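Local structure of glucanase (Clostridium thermocellum, 5GXX) at residues A[23-28]-A[43-48]; A[57-62]-A[145-150]; A[109-114]-A[135-140]. The protein probably hydrolyses internal beta-1,4-glucosidic bonds of cellulose as a family 9 endoglucanase of the cellulosome. The protein carries 1 engineered substitution. All blocks are in the same frame, centred on the assembly; numbering follows the deposited sequence.

All three contacts lie within the family 9 catalytic region. Contact 1 joins two coil segments of the loop between helix 7-20 and strand 56-57 and is mostly buried; contact 2 is wholly buried between helices 58-75 and 142-158; contact 3, partly buried, pairs strands 108-112 and 136-139 of a small antiparallel sheet. Backbone hydrogen bonds dominate contacts 1 and 3, whereas contact 2 rests on side-chain packing with one weak N-H to sulfur bond. Contacts 2 and 3 adjoin, about 12 Å between centres: N58 approaches Y110 and V109, and helix 142-158 follows strand 136-139. Contact 1 touches both: W48 packs on M61, and V44 on V109.

Contact 1: A[23-28]-A[43-48]; sequences AGPLPE and EVLGGW
A23 and G24 meet G46 and G47 in a loop-to-loop contact between two coil segments of the long excursion joining helix 7-20 to strand 56-57 in the family 9 catalytic region, an (alpha/alpha)6-barrel fold. It is held chiefly by main-chain atoms: A23 and G46 lie closest, 4.7 Å between CA atoms, and two backbone hydrogen bonds cross the gap in opposite directions. The first runs from A23 N to G47 O at 2.9 Å and is almost straight, with 175° at the hydrogen. The second, G46 N to G24 O at 2.8 Å, is more bent, and its donor stands 41° above the carbonyl plane. Both G46 and G47 have positive phi, which turns the chain past A23. The methyl of A23 fills the angle between two carbonyls, with CB 3.5 Å from G46 O and similarly near G47 O. G46 O accepts a hydrogen bond from K56 NZ, which also bonds to V44 O, tying the loop to strand 56-57. A23 O, by contrast, is buried without a partner in the model. At the more open end, the peptide bond before P25 is cis, and the ring and the L45 side chain cross at about a right angle. The apolar touch itself is made by P25 CD against L45 CB at 3.8 Å.

Contact 2: A[57-62]-A[145-150]; sequences FNLPMA and VGQMAA
N58 and M148 reach across between two nearly parallel helices, their side chains crossing at a slant. The short axes of 58-62 and 145-150 approach to 8.5 Å at an angle of 22°, an alpha/alpha packing within the helical barrel of the family 9 fold. M148 CG lies beside its backbone N, chi1 -64°, and an extended second torsion carries the sulfur to the asparagine amide: N58 ND2 donates to M148 SD at 3.6 Å, a weak bond despite a straight 177° at the hydrogen. The bend at the third torsion sets only the terminal CE, 3.7 Å from N58 ND2. One turn further along helix 58-75, A62 and M148 have the nearest CA atoms, 5.1 Å apart, consistent with the small methyl allowing the close approach; A62 CB is 3.7 Å from M148 CA and 3.8 Å from Q147 CG. L59 and Q147 cross at about a right angle, with L59 CD1 against Q147 CB at 3.7 Å. Both amide oxygens have partners elsewhere, N58 OD1 the hydroxyl of Y98 and Q147 OE1 the indole N-H of W203. The chemistry is therefore mainly apolar: methyl, methylene and thioether groups supply the fit, while these two buried oxygens are satisfied from helices 85-101 and 198-212.

Contact 3: A[109-114]-A[135-140]; sequences VYQIGD and PYFVGK
F137 O accepts the shortest hydrogen bond of this antiparallel pair, from Y110 N at 2.8 Å, and V109 CA adds a C-H...O contact to the same oxygen at 3.3 Å. Q111 O is likewise met twice, by F137 N and by Y136 CA, and G113 N closes the far end on P135 O at 2.9 Å. The register slips by one residue between V109-V138 and Q111-F137, which defines a beta bulge at Y110. There the ring of Y110, turned between its backbone N and carbonyl carbon (chi1 74°), takes F137 CB over one face and meets V138 O and G139 N at its edge. F137 and Q111 point the same way side by side, amide and ring planes 55° apart, with CD1 of F137 3.7 Å from Q111 CB. The rotation of the Q111 amide is fixed by NE2 donating to G113 O at 2.9 Å, in the carbonyl plane and in the amide's own; NE2 also bonds to A186 O. I112 CD1 presses on Y136 CB at 3.6 Å, on the same sheet face as V109 and V138, whose CG2 and CG1 touch. Strand 108-112 is the middle of three, flanked by 56-57 and 136-139, with loop residues T185 and A186 gripping the Y110 hydroxyl and helix 162-178 packing against K140.

Contact 1: A[23-28]-A[43-48]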
loop_
_atom_site.group_PDB
_atom_site.type_symbol
_atom_site.label_atom_id
_atom_site.label_comp_id
_atom_site.label_asym_id
_atom_site.label_seq_id
_atom_site.Cartn_x
_atom_site.Cartn_y
_atom_site.Cartn_z
ATOM N N ALA A 23 34.992 -1.779 12.770
ATOM C CA ALA A 23 33.848 -2.626 13.072
ATOM C C ALA A 23 33.919 -3.064 14.531
ATOM O O ALA A 23 34.981 -3.011 15.159
ATOM C CB ALA A 23 33.819 -3.814 12.125
ATOM N N GLY A 24 32.772 -3.449 15.083
ATOM C CA GLY A 24 32.712 -3.892 16.472
ATOM C C GLY A 24 33.455 -5.179 16.774
ATOM O O GLY A 24 33.565 -6.074 15.924
ATOM N N PRO A 25 33.926 -5.329 18.021
ATOM C CA PRO A 25 33.806 -4.329 19.076
ATOM C C PRO A 25 34.886 -3.246 18.975
ATOM O O PRO A 25 36.038 -3.536 18.650
ATOM C CB PRO A 25 33.952 -5.156 20.355
ATOM C CG PRO A 25 34.897 -6.259 19.942
ATOM C CD PRO A 25 34.524 -6.585 18.505
ATOM N N LEU A 26 34.505 -2.004 19.242
ATOM C CA LEU A 26 35.463 -0.901 19.159
ATOM C C LEU A 26 36.463 -1.021 20.314
ATOM O O LEU A 26 36.092 -1.445 21.414
ATOM C CB LEU A 26 34.755 0.459 19.220
ATOM C CG LEU A 26 33.771 0.813 18.104
ATOM C CD1 LEU A 26 33.284 2.242 18.222
ATOM C CD2 LEU A 26 34.313 0.589 16.712
ATOM N N PRO A 27 37.723 -0.621 20.085
ATOM C CA PRO A 27 38.691 -0.606 21.171
ATOM C C PRO A 27 38.385 0.548 22.111
ATOM O O PRO A 27 37.721 1.514 21.710
ATOM C CB PRO A 27 40.027 -0.374 20.452
ATOM C CG PRO A 27 39.675 0.378 19.229
ATOM C CD PRO A 27 38.270 -0.031 18.849
ATOM N N GLU A 28 38.852 0.434 23.354
ATOM C CA GLU A 28 38.586 1.436 24.384
ATOM C C GLU A 28 39.033 2.813 23.918
ATOM O O GLU A 28 38.452 3.827 24.313
ATOM C CB GLU A 28 39.255 1.084 25.729
ATOM C CG GLU A 28 40.780 0.836 25.671
ATOM C CD GLU A 28 41.682 2.077 25.850
ATOM O OE1 GLU A 28 41.212 3.187 26.211
ATOM O OE2 GLU A 28 42.908 1.956 25.619
ATOM N N GLU A 43 30.920 -13.081 11.582
ATOM C CA GLU A 43 31.673 -14.314 11.811
ATOM C C GLU A 43 33.080 -14.066 12.357
ATOM O O GLU A 43 33.582 -14.825 13.185
ATOM C CB GLU A 43 31.739 -15.126 10.518
ATOM C CG GLU A 43 32.539 -16.435 10.612
ATOM C CD GLU A 43 31.849 -17.492 11.465
ATOM O OE1 GLU A 43 30.633 -17.359 11.723
ATOM O OE2 GLU A 43 32.521 -18.457 11.892
ATOM N N VAL A 44 33.713 -13.003 11.862
ATOM C CA VAL A 44 34.976 -12.525 12.412
ATOM C C VAL A 44 34.774 -11.072 12.820
ATOM O O VAL A 44 34.316 -10.242 12.024
ATOM C CB VAL A 44 36.121 -12.599 11.387
ATOM C CG1 VAL A 44 37.437 -12.185 12.028
ATOM C CG2 VAL A 44 36.226 -14.006 10.812
ATOM N N LEU A 45 35.123 -10.778 14.067
ATOM C CA LEU A 45 34.890 -9.458 14.639
ATOM C C LEU A 45 36.046 -8.509 14.363
ATOM O O LEU A 45 37.147 -8.933 14.040
ATOM C CB LEU A 45 34.666 -9.587 16.145
ATOM C CG LEU A 45 33.451 -10.420 16.553
ATOM C CD1 LEU A 45 33.465 -10.606 18.062
ATOM C CD2 LEU A 45 32.190 -9.710 16.103
ATOM N N GLY A 46 35.771 -7.218 14.529
ATOM C CA GLY A 46 36.762 -6.160 14.318
ATOM C C GLY A 46 37.113 -5.911 12.867
ATOM O O GLY A 46 36.330 -6.224 11.968
ATOM N N GLY A 47 38.315 -5.380 12.648
ATOM C CA GLY A 47 38.746 -5.013 11.302
ATOM C C GLY A 47 38.031 -3.757 10.829
ATOM O O GLY A 47 37.335 -3.095 11.606
ATOM N N TRP A 48 38.214 -3.420 9.555
ATOM C CA TRP A 48 37.664 -2.177 9.017
ATOM C C TRP A 48 36.567 -2.422 8.000
ATOM O O TRP A 48 36.733 -3.302 7.150
ATOM C CB TRP A 48 38.720 -1.352 8.280
ATOM C CG TRP A 48 39.856 -0.845 9.128
ATOM C CD1 TRP A 48 39.780 -0.282 10.387
ATOM C CD2 TRP A 48 41.243 -0.852 8.776
ATOM N NE1 TRP A 48 41.043 0.075 10.824
ATOM C CE2 TRP A 48 41.956 -0.285 9.861
ATOM C CE3 TRP A 48 41.962 -1.281 7.647
ATOM C CZ2 TRP A 48 43.339 -0.123 9.839
ATOM C CZ3 TRP A 48 43.338 -1.132 7.635
ATOM C CH2 TRP A 48 44.014 -0.556 8.727
#

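Contact 2: A[57-62]-A[145-150]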
loop_
_atom_site.group_PDB
_atom_site.type_symbol
_atom_site.label_atom_id
_atom_site.label_comp_id
_atom_site.label_asym_id
_atom_site.label_seq_id
_atom_site.Cartn_x
_atom_site.Cartn_y
_atom_site.Cartn_z
ATOM N N PHE A 57 36.230 -6.357 3.138
ATOM C CA PHE A 57 36.862 -6.918 1.946
ATOM C C PHE A 57 38.337 -7.127 2.255
ATOM O O PHE A 57 39.089 -6.156 2.295
ATOM C CB PHE A 57 36.777 -5.976 0.741
ATOM C CG PHE A 57 35.437 -5.935 0.043
ATOM C CD1 PHE A 57 34.967 -7.033 -0.662
ATOM C CD2 PHE A 57 34.718 -4.741 -0.039
ATOM C CE1 PHE A 57 33.765 -6.952 -1.370
ATOM C CE2 PHE A 57 33.512 -4.645 -0.735
ATOM C CZ PHE A 57 33.033 -5.765 -1.417
ATOM N N ASN A 58 38.771 -8.360 2.482
ATOM C CA ASN A 58 40.108 -8.574 3.030
ATOM C C ASN A 58 41.267 -8.166 2.131
ATOM O O ASN A 58 42.338 -7.874 2.657
ATOM C CB ASN A 58 40.331 -10.041 3.437
ATOM C CG ASN A 58 39.661 -10.418 4.743
ATOM O OD1 ASN A 58 38.619 -9.871 5.099
ATOM N ND2 ASN A 58 40.282 -11.350 5.477
ATOM N N LEU A 59 41.086 -8.175 0.811
ATOM C CA LEU A 59 42.195 -7.819 -0.075
ATOM C C LEU A 59 42.584 -6.347 0.123
ATOM O O LEU A 59 43.730 -6.077 0.488
ATOM C CB LEU A 59 41.949 -8.196 -1.546
ATOM C CG LEU A 59 43.056 -7.875 -2.560
ATOM C CD1 LEU A 59 44.402 -8.493 -2.178
ATOM C CD2 LEU A 59 42.625 -8.351 -3.942
ATOM N N PRO A 60 41.673 -5.384 -0.121
ATOM C CA PRO A 60 42.095 -4.013 0.189
ATOM C C PRO A 60 42.305 -3.755 1.683
ATOM O O PRO A 60 43.059 -2.846 2.035
ATOM C CB PRO A 60 40.941 -3.157 -0.357
ATOM C CG PRO A 60 39.742 -4.094 -0.281
ATOM C CD PRO A 60 40.325 -5.408 -0.712
ATOM N N MET A 61 41.681 -4.530 2.566
ATOM C CA MET A 61 41.894 -4.288 3.982
ATOM C C MET A 61 43.319 -4.623 4.354
ATOM O O MET A 61 44.004 -3.823 5.015
ATOM C CB MET A 61 40.937 -5.092 4.864
ATOM C CG MET A 61 40.847 -4.509 6.264
ATOM S SD MET A 61 40.249 -5.620 7.548
ATOM C CE MET A 61 38.633 -6.108 6.960
ATOM N N ALA A 62 43.775 -5.791 3.890
ATOM C CA ALA A 62 45.124 -6.231 4.189
ATOM C C ALA A 62 46.121 -5.336 3.465
ATOM O O ALA A 62 47.143 -4.980 4.039
ATOM C CB ALA A 62 45.293 -7.697 3.809
ATOM N N VAL A 145 45.058 -14.153 0.314
ATOM C CA VAL A 145 45.876 -14.720 1.380
ATOM C C VAL A 145 47.315 -14.202 1.383
ATOM O O VAL A 145 47.907 -14.017 2.447
ATOM C CB VAL A 145 45.859 -16.278 1.341
ATOM C CG1 VAL A 145 46.741 -16.891 2.436
ATOM C CG2 VAL A 145 44.432 -16.815 1.498
ATOM N N GLY A 146 47.874 -13.955 0.202
ATOM C CA GLY A 146 49.233 -13.439 0.093
ATOM C C GLY A 146 49.315 -12.023 0.643
ATOM O O GLY A 146 50.288 -11.647 1.304
ATOM N N GLN A 147 48.285 -11.233 0.361
ATOM C CA GLN A 147 48.224 -9.868 0.901
ATOM C C GLN A 147 48.067 -9.863 2.417
ATOM O O GLN A 147 48.712 -9.075 3.114
ATOM C CB GLN A 147 47.133 -9.026 0.211
ATOM C CG GLN A 147 47.154 -7.521 0.531
ATOM C CD GLN A 147 48.448 -6.830 0.136
ATOM O OE1 GLN A 147 49.138 -6.280 0.992
ATOM N NE2 GLN A 147 48.787 -6.861 -1.151
ATOM N N MET A 148 47.252 -10.779 2.938
ATOM C CA MET A 148 47.103 -10.894 4.388
ATOM C C MET A 148 48.453 -11.272 5.004
ATOM O O MET A 148 48.836 -10.742 6.047
ATOM C CB MET A 148 46.014 -11.910 4.762
ATOM C CG MET A 148 44.610 -11.512 4.307
ATOM S SD MET A 148 43.402 -12.870 4.379
ATOM C CE MET A 148 43.375 -13.246 6.140
ATOM N N ALA A 149 49.193 -12.153 4.331
ATOM C CA ALA A 149 50.523 -12.537 4.797
ATOM C C ALA A 149 51.475 -11.345 4.835
ATOM O O ALA A 149 52.208 -11.173 5.806
ATOM C CB ALA A 149 51.115 -13.611 3.905
ATOM N N ALA A 150 51.463 -10.542 3.770
ATOM C CA ALA A 150 52.352 -9.394 3.658
ATOM C C ALA A 150 52.083 -8.392 4.775
ATOM O O ALA A 150 53.017 -7.876 5.399
ATOM C CB ALA A 150 52.168 -8.724 2.297
#

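Contact 3: A[109-114]-A[135-140]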
loop_
_atom_site.group_PDB
_atom_site.type_symbol
_atom_site.label_atom_id
_atom_site.label_comp_id
_atom_site.label_asym_id
_atom_site.label_seq_id
_atom_site.Cartn_x
_atom_site.Cartn_y
_atom_site.Cartn_z
ATOM N N VAL A 109 38.708 -16.901 6.410
ATOM C CA VAL A 109 37.559 -16.041 6.136
ATOM C C VAL A 109 38.144 -14.853 5.377
ATOM O O VAL A 109 39.044 -14.188 5.898
ATOM C CB VAL A 109 36.894 -15.517 7.427
ATOM C CG1 VAL A 109 35.839 -14.469 7.096
ATOM C CG2 VAL A 109 36.260 -16.665 8.212
ATOM N N TYR A 110 37.646 -14.600 4.168
ATOM C CA TYR A 110 38.190 -13.516 3.338
ATOM C C TYR A 110 37.221 -12.381 3.037
ATOM O O TYR A 110 37.594 -11.413 2.371
ATOM C CB TYR A 110 38.794 -14.074 2.039
ATOM C CG TYR A 110 37.816 -14.533 0.971
ATOM C CD1 TYR A 110 37.323 -15.842 0.955
ATOM C CD2 TYR A 110 37.421 -13.673 -0.060
ATOM C CE1 TYR A 110 36.445 -16.261 -0.049
ATOM C CE2 TYR A 110 36.536 -14.078 -1.056
ATOM C CZ TYR A 110 36.061 -15.383 -1.051
ATOM O OH TYR A 110 35.185 -15.788 -2.037
ATOM N N GLN A 111 35.983 -12.499 3.506
ATOM C CA GLN A 111 35.006 -11.442 3.337
ATOM C C GLN A 111 33.903 -11.553 4.376
ATOM O O GLN A 111 33.477 -12.653 4.725
ATOM C CB GLN A 111 34.422 -11.493 1.923
ATOM C CG GLN A 111 33.506 -10.335 1.576
ATOM C CD GLN A 111 33.221 -10.233 0.100
ATOM O OE1 GLN A 111 34.117 -10.341 -0.735
ATOM N NE2 GLN A 111 31.963 -9.979 -0.228
ATOM N N ILE A 112 33.430 -10.417 4.881
ATOM C CA ILE A 112 32.223 -10.382 5.706
ATOM C C ILE A 112 31.252 -9.414 5.053
ATOM O O ILE A 112 31.585 -8.259 4.813
ATOM C CB ILE A 112 32.458 -9.904 7.161
ATOM C CG1 ILE A 112 33.529 -10.716 7.907
ATOM C CG2 ILE A 112 31.132 -9.869 7.953
ATOM C CD1 ILE A 112 33.221 -12.184 8.143
ATOM N N GLY A 113 30.052 -9.885 4.736
ATOM C CA GLY A 113 29.087 -9.062 4.029
ATOM C C GLY A 113 29.060 -9.343 2.535
ATOM O O GLY A 113 30.073 -9.703 1.919
ATOM N N ASP A 114 27.869 -9.180 1.970
ATOM C CA ASP A 114 27.591 -9.354 0.552
ATOM C C ASP A 114 27.584 -7.966 -0.060
ATOM O O ASP A 114 26.809 -7.113 0.363
ATOM C CB ASP A 114 26.204 -9.994 0.410
ATOM C CG ASP A 114 25.811 -10.255 -1.038
ATOM O OD1 ASP A 114 25.521 -9.296 -1.787
ATOM O OD2 ASP A 114 25.725 -11.441 -1.421
ATOM N N PRO A 135 26.402 -12.455 5.507
ATOM C CA PRO A 135 27.133 -13.698 5.318
ATOM C C PRO A 135 28.642 -13.558 5.528
ATOM O O PRO A 135 29.162 -12.444 5.661
ATOM C CB PRO A 135 26.855 -14.033 3.852
ATOM C CG PRO A 135 26.731 -12.704 3.209
ATOM C CD PRO A 135 25.972 -11.875 4.220
ATOM N N TYR A 136 29.347 -14.680 5.551
ATOM C CA TYR A 136 30.798 -14.664 5.454
ATOM C C TYR A 136 31.238 -15.608 4.344
ATOM O O TYR A 136 30.435 -16.406 3.828
ATOM C CB TYR A 136 31.449 -15.005 6.790
ATOM C CG TYR A 136 31.218 -16.421 7.276
ATOM C CD1 TYR A 136 32.117 -17.430 6.935
ATOM C CD2 TYR A 136 30.131 -16.746 8.087
ATOM C CE1 TYR A 136 31.942 -18.733 7.378
ATOM C CE2 TYR A 136 29.943 -18.054 8.529
ATOM C CZ TYR A 136 30.857 -19.033 8.166
ATOM O OH TYR A 136 30.698 -20.333 8.605
ATOM N N PHE A 137 32.508 -15.485 3.971
ATOM C CA PHE A 137 33.063 -16.218 2.846
ATOM C C PHE A 137 34.428 -16.775 3.217
ATOM O O PHE A 137 35.245 -16.084 3.829
ATOM C CB PHE A 137 33.136 -15.293 1.624
ATOM C CG PHE A 137 31.809 -14.703 1.260
ATOM C CD1 PHE A 137 31.354 -13.538 1.873
ATOM C CD2 PHE A 137 30.988 -15.340 0.341
ATOM C CE1 PHE A 137 30.108 -12.998 1.568
ATOM C CE2 PHE A 137 29.739 -14.816 0.023
ATOM C CZ PHE A 137 29.294 -13.643 0.634
ATOM N N VAL A 138 34.660 -18.041 2.885
ATOM C CA VAL A 138 35.905 -18.725 3.203
ATOM C C VAL A 138 36.533 -19.229 1.908
ATOM O O VAL A 138 35.824 -19.556 0.950
ATOM C CB VAL A 138 35.670 -19.875 4.196
ATOM C CG1 VAL A 138 35.324 -19.290 5.566
ATOM C CG2 VAL A 138 34.553 -20.798 3.694
ATOM N N GLY A 139 37.862 -19.226 1.862
ATOM C CA GLY A 139 38.607 -19.669 0.687
ATOM C C GLY A 139 40.106 -19.598 0.912
ATOM O O GLY A 139 40.561 -19.340 2.030
ATOM N N LYS A 140 40.867 -19.814 -0.155
ATOM C CA LYS A 140 42.320 -19.772 -0.085
ATOM C C LYS A 140 42.930 -19.078 -1.298
ATOM O O LYS A 140 44.030 -19.417 -1.730
ATOM C CB LYS A 140 42.883 -21.189 0.065
ATOM C CG LYS A 140 42.303 -22.178 -0.928
ATOM C CD LYS A 140 42.855 -23.593 -0.755
ATOM C CE LYS A 140 42.261 -24.487 -1.829
ATOM N NZ LYS A 140 42.938 -25.809 -1.932
#